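Local atomic coordinates of ABC transporter, periplasmic solute-binding protein (Rhizobium meliloti, PDB entry 4WED), a protein that probably captures a peptide-like or nickel-containing solute in the periplasm and hands it to an ABC importer in the inner membrane. Residues E255-E260 with H311-P316; A249-E254 with P495-H500; D289-K294 with L346-W351; V296-D301 with A340-L345. All blocks are in the same frame, centred on the assembly; numbering follows the deposited sequence.

The four contacts form two pairs. Contacts 1 and 2, with centres 8 Å apart, share helix 253-261 and reach strands 315-316 and 488-500, neighbours in one antiparallel sheet. Contacts 3 and 4, with centres 9 Å apart, lie on one helix pair, 290-299 against 339-348. The two pairs are 27 to 39 Å apart between centres. Along the chain the order is 249-254, 255-260, 289-294, 296-301, 311-316, 340-345, 346-351 and 495-500, so contact 2 encloses the other three, while contact 1 interlocks with contacts 3 and 4. Strand 488-500, from near the C-terminus, thus returns to pack beside helix 253-261 of this family 5 solute-binding protein.

Contact 1 of 4, residues E255-E260 with H311-P316; sequences EGKQLE and HGYAKP
Y313 reaches tip to tip toward K257 and E260, joining helix 253-261 to the turn that follows helix 302-310 and leads into strand 315-316 of the solute-binding fold. The tight part is centred on the phenol ring. Its hydroxyl OH donates to E260 OE1 in a very short hydrogen bond of 2.5 Å, the oxygen lying in the ring plane at the edge and the carboxylate turned 57° from the ring. G256 lets the ring come close to the helix: Y313 OH is 3.4 Å from G256 C, and a side chain at this glycine would run into CE2. K257 lies over one ring face, its NZ 4.3 Å from the ring centroid in a cation-pi contact, 27° off the normal, with CE bringing CH-pi contact beside it. The bend at chi2 (-60°) carries CD across to the tyrosine hydroxyl. An alanine at K257 would probably leave this face of Y313 without its cation and CB of H311 without its lysine neighbour. Y313 also packs on V266 and V268 of strand 265-269 and on I497 of strand 488-500. Packing is looser at the ring of H311, an exposed residue with positive phi after its helix: K257 CG approaches obliquely, 4.1 Å from H311 CG. The exception is at the backbone, where CE of K257 lies 3.1 Å from the carbonyl O of H311.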
loop_
_atom_site.group_PDB
_atom_site.type_symbol
_atom_site.label_atom_id
_atom_site.label_comp_id
_atom_site.label_asym_id
_atom_site.label_seq_id
_atom_site.Cartn_x
_atom_site.Cartn_y
_atom_site.Cartn_z
ATOM N N GLU A 255 -16.941 12.551 -4.375
ATOM C CA GLU A 255 -18.000 11.548 -4.437
ATOM C C GLU A 255 -18.396 11.097 -3.052
ATOM O O GLU A 255 -19.581 10.846 -2.794
ATOM C CB GLU A 255 -17.627 10.326 -5.249
ATOM C CG GLU A 255 -17.614 10.507 -6.765
ATOM C CD GLU A 255 -16.244 10.834 -7.327
ATOM O OE1 GLU A 255 -16.157 11.705 -8.215
ATOM O OE2 GLU A 255 -15.250 10.236 -6.885
ATOM N N GLY A 256 -17.415 11.001 -2.159
ATOM C CA GLY A 256 -17.663 10.581 -0.799
ATOM C C GLY A 256 -18.565 11.534 -0.069
ATOM O O GLY A 256 -19.537 11.120 0.546
ATOM N N LYS A 257 -18.244 12.818 -0.122
ATOM C CA LYS A 257 -19.128 13.827 0.464
ATOM C C LYS A 257 -20.523 13.779 -0.112
ATOM O O LYS A 257 -21.505 13.874 0.629
ATOM C CB LYS A 257 -18.565 15.238 0.282
ATOM C CG LYS A 257 -17.335 15.500 1.130
ATOM C CD LYS A 257 -17.619 15.357 2.620
ATOM C CE LYS A 257 -16.341 15.597 3.419
ATOM N NZ LYS A 257 -16.480 15.275 4.875
ATOM N N GLN A 258 -20.612 13.634 -1.428
ATOM C CA GLN A 258 -21.917 13.602 -2.097
ATOM C C GLN A 258 -22.749 12.488 -1.509
ATOM O O GLN A 258 -23.904 12.690 -1.149
ATOM C CB GLN A 258 -21.783 13.353 -3.593
ATOM C CG GLN A 258 -21.118 14.477 -4.363
ATOM C CD GLN A 258 -20.762 14.072 -5.787
ATOM O OE1 GLN A 258 -21.394 13.186 -6.372
ATOM N NE2 GLN A 258 -19.754 14.726 -6.356
ATOM N N LEU A 259 -22.148 11.310 -1.393
ATOM C CA LEU A 259 -22.895 10.152 -0.942
ATOM C C LEU A 259 -23.288 10.320 0.506
ATOM O O LEU A 259 -24.446 10.076 0.896
ATOM C CB LEU A 259 -22.087 8.887 -1.162
ATOM C CG LEU A 259 -21.971 8.590 -2.658
ATOM C CD1 LEU A 259 -20.818 7.646 -2.932
ATOM C CD2 LEU A 259 -23.274 8.007 -3.185
ATOM N N GLU A 260 -22.330 10.794 1.277
ATOM C CA GLU A 260 -22.591 11.231 2.621
ATOM C C GLU A 260 -23.828 12.119 2.643
ATOM O O GLU A 260 -24.726 11.872 3.422
ATOM C CB GLU A 260 -21.399 12.003 3.162
ATOM C CG GLU A 260 -21.218 11.896 4.663
ATOM C CD GLU A 260 -19.760 11.983 5.038
ATOM O OE1 GLU A 260 -18.943 11.283 4.395
ATOM O OE2 GLU A 260 -19.436 12.752 5.967
ATOM N N HIS A 311 -10.976 16.744 1.157
ATOM C CA HIS A 311 -12.220 17.131 1.813
ATOM C C HIS A 311 -12.285 16.752 3.285
ATOM O O HIS A 311 -13.347 16.421 3.778
ATOM C CB HIS A 311 -13.434 16.542 1.093
ATOM C CG HIS A 311 -13.847 17.306 -0.116
ATOM N ND1 HIS A 311 -13.527 16.905 -1.390
ATOM C CD2 HIS A 311 -14.533 18.465 -0.247
ATOM C CE1 HIS A 311 -14.017 17.770 -2.261
ATOM N NE2 HIS A 311 -14.627 18.730 -1.591
ATOM N N GLY A 312 -11.150 16.828 3.976
ATOM C CA GLY A 312 -11.084 16.583 5.401
ATOM C C GLY A 312 -10.922 15.127 5.760
ATOM O O GLY A 312 -10.802 14.796 6.917
ATOM N N TYR A 313 -10.923 14.254 4.773
ATOM C CA TYR A 313 -10.905 12.824 5.025
ATOM C C TYR A 313 -9.503 12.230 5.376
ATOM O O TYR A 313 -9.415 11.140 5.963
ATOM C CB TYR A 313 -11.402 12.111 3.780
ATOM C CG TYR A 313 -12.890 12.044 3.574
ATOM C CD1 TYR A 313 -13.756 11.676 4.609
ATOM C CD2 TYR A 313 -13.456 12.289 2.300
ATOM C CE1 TYR A 313 -15.131 11.592 4.395
ATOM C CE2 TYR A 313 -14.825 12.206 2.090
ATOM C CZ TYR A 313 -15.653 11.848 3.132
ATOM O OH TYR A 313 -17.012 11.734 2.924
ATOM N N ALA A 314 -8.441 12.912 4.945
ATOM C CA ALA A 314 -7.077 12.495 5.158
ATOM C C ALA A 314 -6.572 12.812 6.572
ATOM O O ALA A 314 -6.865 13.876 7.134
ATOM C CB ALA A 314 -6.190 13.158 4.135
ATOM N N LYS A 315 -5.813 11.881 7.147
ATOM C CA LYS A 315 -5.226 12.051 8.481
ATOM C C LYS A 315 -3.827 12.660 8.342
ATOM O O LYS A 315 -3.018 12.173 7.571
ATOM C CB LYS A 315 -5.164 10.713 9.189
ATOM C CG LYS A 315 -4.953 10.799 10.695
ATOM C CD LYS A 315 -4.231 9.565 11.266
ATOM N N PRO A 316 -3.558 13.766 9.042
ATOM C CA PRO A 316 -2.218 14.367 9.015
ATOM C C PRO A 316 -1.189 13.351 9.452
ATOM O O PRO A 316 -1.477 12.529 10.296
ATOM C CB PRO A 316 -2.302 15.494 10.054
ATOM C CG PRO A 316 -3.738 15.898 10.029
ATOM C CD PRO A 316 -4.531 14.630 9.735
#

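Contact 2 of 4, residues A249-E254 with P495-H500; sequences APLTPE and PSIWAH
L251 and I497 meet side chain to side chain at about a right angle, where the loop before helix 253-261 runs over strand 488-500. In L251 the path begins at CB, 3.9 Å from I497 O. CG is anti to the backbone N (chi1 174°), and from it CD2 comes down on the strand. This methyl has several neighbours at once: it lies 3.6 Å from CG2 of I497, equally near that residue's carbonyl O, and 4.3 Å from CB of A499, with the W498-A499 peptide close by. The other arm of I497 turns toward the helix start, its CD1 resting 4.0 Å from CD of P253. A water adds a polar link between the two backbones: it accepts from L251 N at 3.2 Å and donates only weakly to I497 O at 3.4 Å. The loop itself is fixed by a capping box at the head of the helix, in which T252 OG1 caps the backbone N of E255, and E255 OE2 accepts from T252 N in return. Apolar neighbours complete the packing: I497 also packs on V266 and V268, and L251 is met by L259 from within helix 253-261. The strand lies between 265-269, bonded through V267 and D269, and 242-244, bonded through V243, while L235 of helix 228-237 covers A499.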
loop_
_atom_site.group_PDB
_atom_site.type_symbol
_atom_site.label_atom_id
_atom_site.label_comp_id
_atom_site.label_asym_id
_atom_site.label_seq_id
_atom_site.Cartn_x
_atom_site.Cartn_y
_atom_site.Cartn_z
ATOM N N ALA A 249 -12.732 0.241 -7.893
ATOM C CA ALA A 249 -13.706 1.223 -8.396
ATOM C C ALA A 249 -13.542 2.522 -7.615
ATOM O O ALA A 249 -14.337 2.809 -6.732
ATOM C CB ALA A 249 -15.126 0.688 -8.258
ATOM N N PRO A 250 -12.490 3.303 -7.938
ATOM C CA PRO A 250 -12.147 4.433 -7.112
ATOM C C PRO A 250 -13.321 5.397 -6.880
ATOM O O PRO A 250 -14.238 5.494 -7.679
ATOM C CB PRO A 250 -11.040 5.130 -7.905
ATOM C CG PRO A 250 -10.498 4.093 -8.804
ATOM C CD PRO A 250 -11.696 3.291 -9.176
ATOM N N LEU A 251 -13.232 6.117 -5.781
ATOM C CA LEU A 251 -14.280 6.987 -5.341
ATOM C C LEU A 251 -13.573 8.165 -4.698
ATOM O O LEU A 251 -13.088 8.048 -3.576
ATOM C CB LEU A 251 -15.088 6.213 -4.323
ATOM C CG LEU A 251 -16.202 6.899 -3.570
ATOM C CD1 LEU A 251 -17.397 7.047 -4.481
ATOM C CD2 LEU A 251 -16.569 6.062 -2.357
ATOM N N THR A 252 -13.475 9.287 -5.405
ATOM C CA THR A 252 -12.764 10.462 -4.873
ATOM C C THR A 252 -13.479 11.005 -3.654
ATOM O O THR A 252 -14.660 10.689 -3.419
ATOM C CB THR A 252 -12.754 11.692 -5.795
ATOM O OG1 THR A 252 -14.055 12.256 -5.785
ATOM C CG2 THR A 252 -12.335 11.392 -7.238
ATOM N N PRO A 253 -12.764 11.840 -2.881
ATOM C CA PRO A 253 -13.331 12.701 -1.847
ATOM C C PRO A 253 -14.689 13.305 -2.205
ATOM O O PRO A 253 -15.650 13.135 -1.429
ATOM C CB PRO A 253 -12.253 13.773 -1.706
ATOM C CG PRO A 253 -10.982 12.972 -1.867
ATOM C CD PRO A 253 -11.287 11.801 -2.766
ATOM N N GLU A 254 -14.783 13.973 -3.362
ATOM C CA GLU A 254 -15.999 14.701 -3.679
ATOM C C GLU A 254 -17.148 13.705 -3.734
ATOM O O GLU A 254 -18.213 13.981 -3.179
ATOM C CB GLU A 254 -15.899 15.490 -4.995
ATOM N N PRO A 495 -6.263 8.712 2.362
ATOM C CA PRO A 495 -7.328 7.819 2.816
ATOM C C PRO A 495 -7.915 6.984 1.680
ATOM O O PRO A 495 -7.718 7.286 0.502
ATOM C CB PRO A 495 -8.365 8.792 3.323
ATOM C CG PRO A 495 -8.271 9.900 2.317
ATOM C CD PRO A 495 -6.825 9.995 1.897
ATOM N N SER A 496 -8.613 5.921 2.060
ATOM C CA SER A 496 -9.253 5.013 1.120
ATOM C C SER A 496 -10.707 4.972 1.473
ATOM O O SER A 496 -11.090 4.691 2.620
ATOM C CB SER A 496 -8.665 3.604 1.239
ATOM O OG SER A 496 -9.091 2.763 0.173
ATOM N N ILE A 497 -11.525 5.264 0.488
ATOM C CA ILE A 497 -12.913 5.564 0.744
ATOM C C ILE A 497 -13.800 4.571 0.047
ATOM O O ILE A 497 -13.681 4.368 -1.159
ATOM C CB ILE A 497 -13.246 6.959 0.258
ATOM C CG1 ILE A 497 -12.321 7.963 0.953
ATOM C CG2 ILE A 497 -14.720 7.292 0.528
ATOM C CD1 ILE A 497 -12.212 9.270 0.193
ATOM N N TRP A 498 -14.669 3.952 0.840
ATOM C CA TRP A 498 -15.691 3.031 0.360
ATOM C C TRP A 498 -17.059 3.559 0.697
ATOM O O TRP A 498 -17.208 4.308 1.648
ATOM C CB TRP A 498 -15.482 1.651 0.979
ATOM C CG TRP A 498 -14.298 0.918 0.407
ATOM C CD1 TRP A 498 -12.979 1.130 0.683
ATOM C CD2 TRP A 498 -14.340 -0.129 -0.550
ATOM N NE1 TRP A 498 -12.183 0.280 -0.058
ATOM C CE2 TRP A 498 -13.002 -0.505 -0.827
ATOM C CE3 TRP A 498 -15.375 -0.773 -1.231
ATOM C CZ2 TRP A 498 -12.689 -1.527 -1.723
ATOM C CZ3 TRP A 498 -15.064 -1.780 -2.134
ATOM C CH2 TRP A 498 -13.730 -2.153 -2.365
ATOM N N ALA A 499 -18.059 3.244 -0.124
ATOM C CA ALA A 499 -19.438 3.427 0.300
ATOM C C ALA A 499 -20.226 2.164 0.050
ATOM O O ALA A 499 -19.961 1.465 -0.912
ATOM C CB ALA A 499 -20.074 4.613 -0.384
ATOM N N HIS A 500 -21.169 1.863 0.942
ATOM C CA HIS A 500 -22.126 0.780 0.769
ATOM C C HIS A 500 -23.554 1.243 0.969
ATOM O O HIS A 500 -23.834 2.366 1.438
ATOM C CB HIS A 500 -21.867 -0.371 1.753
ATOM C CG HIS A 500 -21.925 0.005 3.207
ATOM N ND1 HIS A 500 -23.108 0.225 3.889
ATOM C CD2 HIS A 500 -20.936 0.158 4.117
ATOM C CE1 HIS A 500 -22.837 0.523 5.150
ATOM N NE2 HIS A 500 -21.523 0.472 5.318
HETATM O O HOH W 1 -11.352 4.729 -3.565
#

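Contact 3 of 4, residues D289-K294 with L346-W351; sequences DPQVRK and LEKAGW
V292, Q291 and D289, at the start of helix 290-299, lie against L346, A349 and W351, around the C-terminal end of helix 339-348. The apolar part gathers at one methyl. CG2 of V292, anti to the carbonyl carbon, lies 4.1 Å from CD2 of L346 and 4.3 Å from CB of A349, and it meets the indole obliquely, 4.0 Å from NE1 of W351. L346 and W351 both also pack on L364 of strand 362-370. Polar groups also touch, by van der Waals contact: Q291 crosses K348 at about a right angle, NE2 3.7 Å from CB of K348 and OE1 turned to A349, while OD2 of D289 stands 3.4 Å from CB of A349. Directional bonds stay within each segment. D289 is the N-cap: its OD1 takes the backbone N-H of Q291 at 2.9 Å, on the anti side and 28° out of the carboxylate plane. The other segment closes in a Schellman motif at G350, W351 N bonding to L346 O and G350 N to E347 O. An alanine in place of D289 would probably leave the N-H of Q291 without its cap and open a gap over the methyl of A349. The chemistry implies two helix ends, each completing its own turn, held together by van der Waals packing, part apolar around V292, part from the polar side chains of D289 and Q291.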
loop_
_atom_site.group_PDB
_atom_site.type_symbol
_atom_site.label_atom_id
_atom_site.label_comp_id
_atom_site.label_asym_id
_atom_site.label_seq_id
_atom_site.Cartn_x
_atom_site.Cartn_y
_atom_site.Cartn_z
ATOM N N ASP A 289 20.613 23.295 6.523
ATOM C CA ASP A 289 20.385 23.613 7.899
ATOM C C ASP A 289 19.116 22.910 8.394
ATOM O O ASP A 289 18.031 23.324 8.070
ATOM C CB ASP A 289 20.247 25.122 8.046
ATOM C CG ASP A 289 20.184 25.553 9.491
ATOM O OD1 ASP A 289 19.715 24.738 10.316
ATOM O OD2 ASP A 289 20.599 26.698 9.798
ATOM N N PRO A 290 19.251 21.871 9.221
ATOM C CA PRO A 290 18.080 21.130 9.690
ATOM C C PRO A 290 17.024 21.912 10.452
ATOM O O PRO A 290 15.877 21.458 10.512
ATOM C CB PRO A 290 18.686 20.071 10.616
ATOM C CG PRO A 290 20.050 20.567 10.933
ATOM C CD PRO A 290 20.492 21.226 9.674
ATOM N N GLN A 291 17.409 23.052 11.033
ATOM C CA GLN A 291 16.464 23.972 11.680
ATOM C C GLN A 291 15.506 24.548 10.649
ATOM O O GLN A 291 14.324 24.815 10.938
ATOM C CB GLN A 291 17.176 25.159 12.345
ATOM C CG GLN A 291 18.192 24.867 13.456
ATOM C CD GLN A 291 18.698 26.170 14.094
ATOM O OE1 GLN A 291 19.842 26.598 13.876
ATOM N NE2 GLN A 291 17.814 26.839 14.840
ATOM N N VAL A 292 16.035 24.763 9.446
ATOM C CA VAL A 292 15.238 25.299 8.338
ATOM C C VAL A 292 14.287 24.233 7.856
ATOM O O VAL A 292 13.110 24.489 7.652
ATOM C CB VAL A 292 16.138 25.799 7.204
ATOM C CG1 VAL A 292 15.336 26.126 5.935
ATOM C CG2 VAL A 292 16.924 27.025 7.689
ATOM N N ARG A 293 14.780 23.017 7.702
ATOM C CA ARG A 293 13.895 21.915 7.372
ATOM C C ARG A 293 12.717 21.773 8.379
ATOM O O ARG A 293 11.547 21.621 8.000
ATOM C CB ARG A 293 14.699 20.652 7.322
ATOM C CG ARG A 293 15.623 20.591 6.138
ATOM C CD ARG A 293 16.195 19.179 6.008
ATOM N NE ARG A 293 17.639 19.235 6.155
ATOM C CZ ARG A 293 18.367 18.569 7.018
ATOM N NH1 ARG A 293 17.844 17.685 7.841
ATOM N NH2 ARG A 293 19.669 18.778 7.019
ATOM N N LYS A 294 13.037 21.829 9.652
ATOM C CA LYS A 294 12.041 21.699 10.685
ATOM C C LYS A 294 11.023 22.815 10.560
ATOM O O LYS A 294 9.819 22.593 10.677
ATOM C CB LYS A 294 12.752 21.800 12.037
ATOM C CG LYS A 294 11.909 21.499 13.265
ATOM C CD LYS A 294 12.811 21.388 14.480
ATOM C CE LYS A 294 12.007 21.286 15.747
ATOM N NZ LYS A 294 12.870 21.492 16.956
ATOM N N LEU A 346 13.796 29.962 12.164
ATOM C CA LEU A 346 14.446 30.671 11.079
ATOM C C LEU A 346 15.326 31.804 11.558
ATOM O O LEU A 346 16.426 32.018 11.036
ATOM C CB LEU A 346 13.408 31.197 10.111
ATOM C CG LEU A 346 12.685 30.081 9.388
ATOM C CD1 LEU A 346 11.533 30.628 8.592
ATOM C CD2 LEU A 346 13.642 29.284 8.513
ATOM N N GLU A 347 14.843 32.536 12.544
ATOM C CA GLU A 347 15.632 33.617 13.149
ATOM C C GLU A 347 16.907 33.108 13.865
ATOM O O GLU A 347 17.984 33.637 13.657
ATOM C CB GLU A 347 14.772 34.455 14.110
ATOM C CG GLU A 347 15.182 35.930 14.140
ATOM C CD GLU A 347 13.996 36.897 14.056
ATOM O OE1 GLU A 347 13.547 37.301 15.162
ATOM O OE2 GLU A 347 13.512 37.238 12.919
ATOM N N LYS A 348 16.785 32.087 14.696
ATOM C CA LYS A 348 17.967 31.464 15.292
ATOM C C LYS A 348 18.969 31.049 14.187
ATOM O O LYS A 348 20.169 31.231 14.327
ATOM C CB LYS A 348 17.570 30.254 16.149
ATOM C CG LYS A 348 16.811 30.591 17.427
ATOM C CD LYS A 348 16.147 29.359 18.039
ATOM C CE LYS A 348 15.069 29.727 19.064
ATOM N NZ LYS A 348 14.019 28.655 19.171
ATOM N N ALA A 349 18.465 30.502 13.078
ATOM C CA ALA A 349 19.329 30.097 11.961
ATOM C C ALA A 349 19.876 31.282 11.175
ATOM O O ALA A 349 20.648 31.081 10.275
ATOM C CB ALA A 349 18.597 29.166 11.016
ATOM N N GLY A 350 19.446 32.501 11.500
ATOM C CA GLY A 350 19.927 33.721 10.839
ATOM C C GLY A 350 19.151 34.184 9.617
ATOM O O GLY A 350 19.666 34.962 8.852
ATOM N N TRP A 351 17.935 33.682 9.405
ATOM C CA TRP A 351 17.063 34.228 8.372
ATOM C C TRP A 351 16.142 35.257 9.012
ATOM O O TRP A 351 15.285 34.920 9.834
ATOM C CB TRP A 351 16.281 33.119 7.681
ATOM C CG TRP A 351 17.215 32.179 6.993
ATOM C CD1 TRP A 351 17.811 31.096 7.541
ATOM C CD2 TRP A 351 17.709 32.276 5.639
ATOM N NE1 TRP A 351 18.632 30.497 6.632
ATOM C CE2 TRP A 351 18.581 31.183 5.445
ATOM C CE3 TRP A 351 17.475 33.166 4.568
ATOM C CZ2 TRP A 351 19.239 30.948 4.238
ATOM C CZ3 TRP A 351 18.132 32.949 3.373
ATOM C CH2 TRP A 351 19.015 31.838 3.214
#

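Contact 4 of 4, residues V296-D301 with A340-L345; sequences VSIGID and AAASAL
Helix-helix packing at the last turn of 290-299 brings I298 and G299 onto the alanine-rich flank of helix 339-348. I298 is the residue that reaches across. Its CG1 stands between the backbone N and the carbonyl carbon (chi1 67°), the crowded position, and the chain then extends so that CD1 lies over the partner helix. There CD1 meets CB of A341 at 3.7 Å and CD1 of L345, one turn further on, at 4.2 Å; it also comes within 3.8 Å of the backbone N of A342. Behind the tip, CG1 touches CB of A342 at 4.1 Å. That same alanine methyl meets the backbone directly at G299, whose CA is 4.1 Å away, and the CA atoms of these two residues, 5.6 Å apart, are the nearest CA pair of the two segments. A side chain on G299 would start close beside the A342 methyl. The surroundings tie the pair further into the fold: I298 shares a backbone hydrogen bond with D338, whose OD1 also accepts from A341 N, and A342 packs on V392 of helix 378-392. L345 in turn lies against Q291 and K294. The side chains that meet are all apolar, and the area is modest, 149 Å² summed over both sides, which implies that the close approach rests on G299 against A342, with I298 packed beside them against A341, A342 and L345.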
loop_
_atom_site.group_PDB
_atom_site.type_symbol
_atom_site.label_atom_id
_atom_site.label_comp_id
_atom_site.label_asym_id
_atom_site.label_seq_id
_atom_site.Cartn_x
_atom_site.Cartn_y
_atom_site.Cartn_z
ATOM N N VAL A 296 10.231 24.542 7.952
ATOM C CA VAL A 296 9.393 24.282 6.812
ATOM C C VAL A 296 8.317 23.313 7.238
ATOM O O VAL A 296 7.132 23.572 7.077
ATOM C CB VAL A 296 10.191 23.716 5.644
ATOM C CG1 VAL A 296 9.268 23.153 4.593
ATOM C CG2 VAL A 296 11.052 24.812 5.042
ATOM N N SER A 297 8.726 22.251 7.897
ATOM C CA SER A 297 7.799 21.222 8.246
ATOM C C SER A 297 6.715 21.628 9.278
ATOM O O SER A 297 5.532 21.260 9.151
ATOM C CB SER A 297 8.588 20.023 8.756
ATOM O OG SER A 297 7.699 19.152 9.371
ATOM N N ILE A 298 7.086 22.351 10.321
ATOM C CA ILE A 298 6.049 22.785 11.275
ATOM C C ILE A 298 5.349 24.056 10.858
ATOM O O ILE A 298 4.335 24.420 11.442
ATOM C CB ILE A 298 6.556 22.989 12.710
ATOM C CG1 ILE A 298 7.508 24.171 12.782
ATOM C CG2 ILE A 298 7.151 21.703 13.266
ATOM C CD1 ILE A 298 7.824 24.503 14.211
ATOM N N GLY A 299 5.902 24.733 9.860
ATOM C CA GLY A 299 5.259 25.897 9.232
ATOM C C GLY A 299 4.084 25.529 8.343
ATOM O O GLY A 299 3.308 26.384 7.928
ATOM N N ILE A 300 3.945 24.244 8.065
ATOM C CA ILE A 300 2.909 23.731 7.185
ATOM C C ILE A 300 1.737 23.255 8.023
ATOM O O ILE A 300 1.942 22.768 9.166
ATOM C CB ILE A 300 3.489 22.568 6.375
ATOM C CG1 ILE A 300 4.363 23.140 5.261
ATOM C CG2 ILE A 300 2.394 21.683 5.804
ATOM C CD1 ILE A 300 5.240 22.102 4.555
ATOM N N ASP A 301 0.521 23.394 7.470
ATOM C CA ASP A 301 -0.693 22.846 8.078
ATOM C C ASP A 301 -1.229 21.609 7.330
ATOM O O ASP A 301 -1.884 21.712 6.305
ATOM C CB ASP A 301 -1.781 23.890 8.182
ATOM C CG ASP A 301 -2.916 23.446 9.071
ATOM O OD1 ASP A 301 -3.493 22.373 8.852
ATOM O OD2 ASP A 301 -3.247 24.170 10.006
ATOM N N ALA A 340 4.737 30.573 14.818
ATOM C CA ALA A 340 5.590 31.348 15.724
ATOM C C ALA A 340 6.874 30.574 15.988
ATOM O O ALA A 340 7.983 31.111 15.903
ATOM C CB ALA A 340 4.865 31.667 17.029
ATOM N N ALA A 341 6.734 29.308 16.295
ATOM C CA ALA A 341 7.919 28.466 16.444
ATOM C C ALA A 341 8.775 28.390 15.151
ATOM O O ALA A 341 10.008 28.456 15.209
ATOM C CB ALA A 341 7.508 27.080 16.900
ATOM N N ALA A 342 8.130 28.314 13.989
ATOM C CA ALA A 342 8.863 28.279 12.734
ATOM C C ALA A 342 9.701 29.534 12.493
ATOM O O ALA A 342 10.886 29.467 12.134
ATOM C CB ALA A 342 7.893 28.048 11.591
ATOM N N SER A 343 9.074 30.689 12.686
ATOM C CA SER A 343 9.741 31.986 12.558
ATOM C C SER A 343 10.959 32.076 13.497
ATOM O O SER A 343 12.009 32.621 13.164
ATOM C CB SER A 343 8.746 33.088 12.973
ATOM O OG SER A 343 7.584 33.065 12.168
ATOM N N ALA A 344 10.772 31.586 14.704
ATOM C CA ALA A 344 11.827 31.613 15.700
ATOM C C ALA A 344 13.009 30.732 15.253
ATOM O O ALA A 344 14.164 31.148 15.358
ATOM C CB ALA A 344 11.291 31.186 17.075
ATOM N N LEU A 345 12.737 29.531 14.751
ATOM C CA LEU A 345 13.822 28.695 14.210
ATOM C C LEU A 345 14.543 29.450 13.126
ATOM O O LEU A 345 15.756 29.595 13.161
ATOM C CB LEU A 345 13.292 27.400 13.616
ATOM C CG LEU A 345 12.818 26.436 14.684
ATOM C CD1 LEU A 345 11.908 25.363 14.123
ATOM C CD2 LEU A 345 14.021 25.808 15.371
#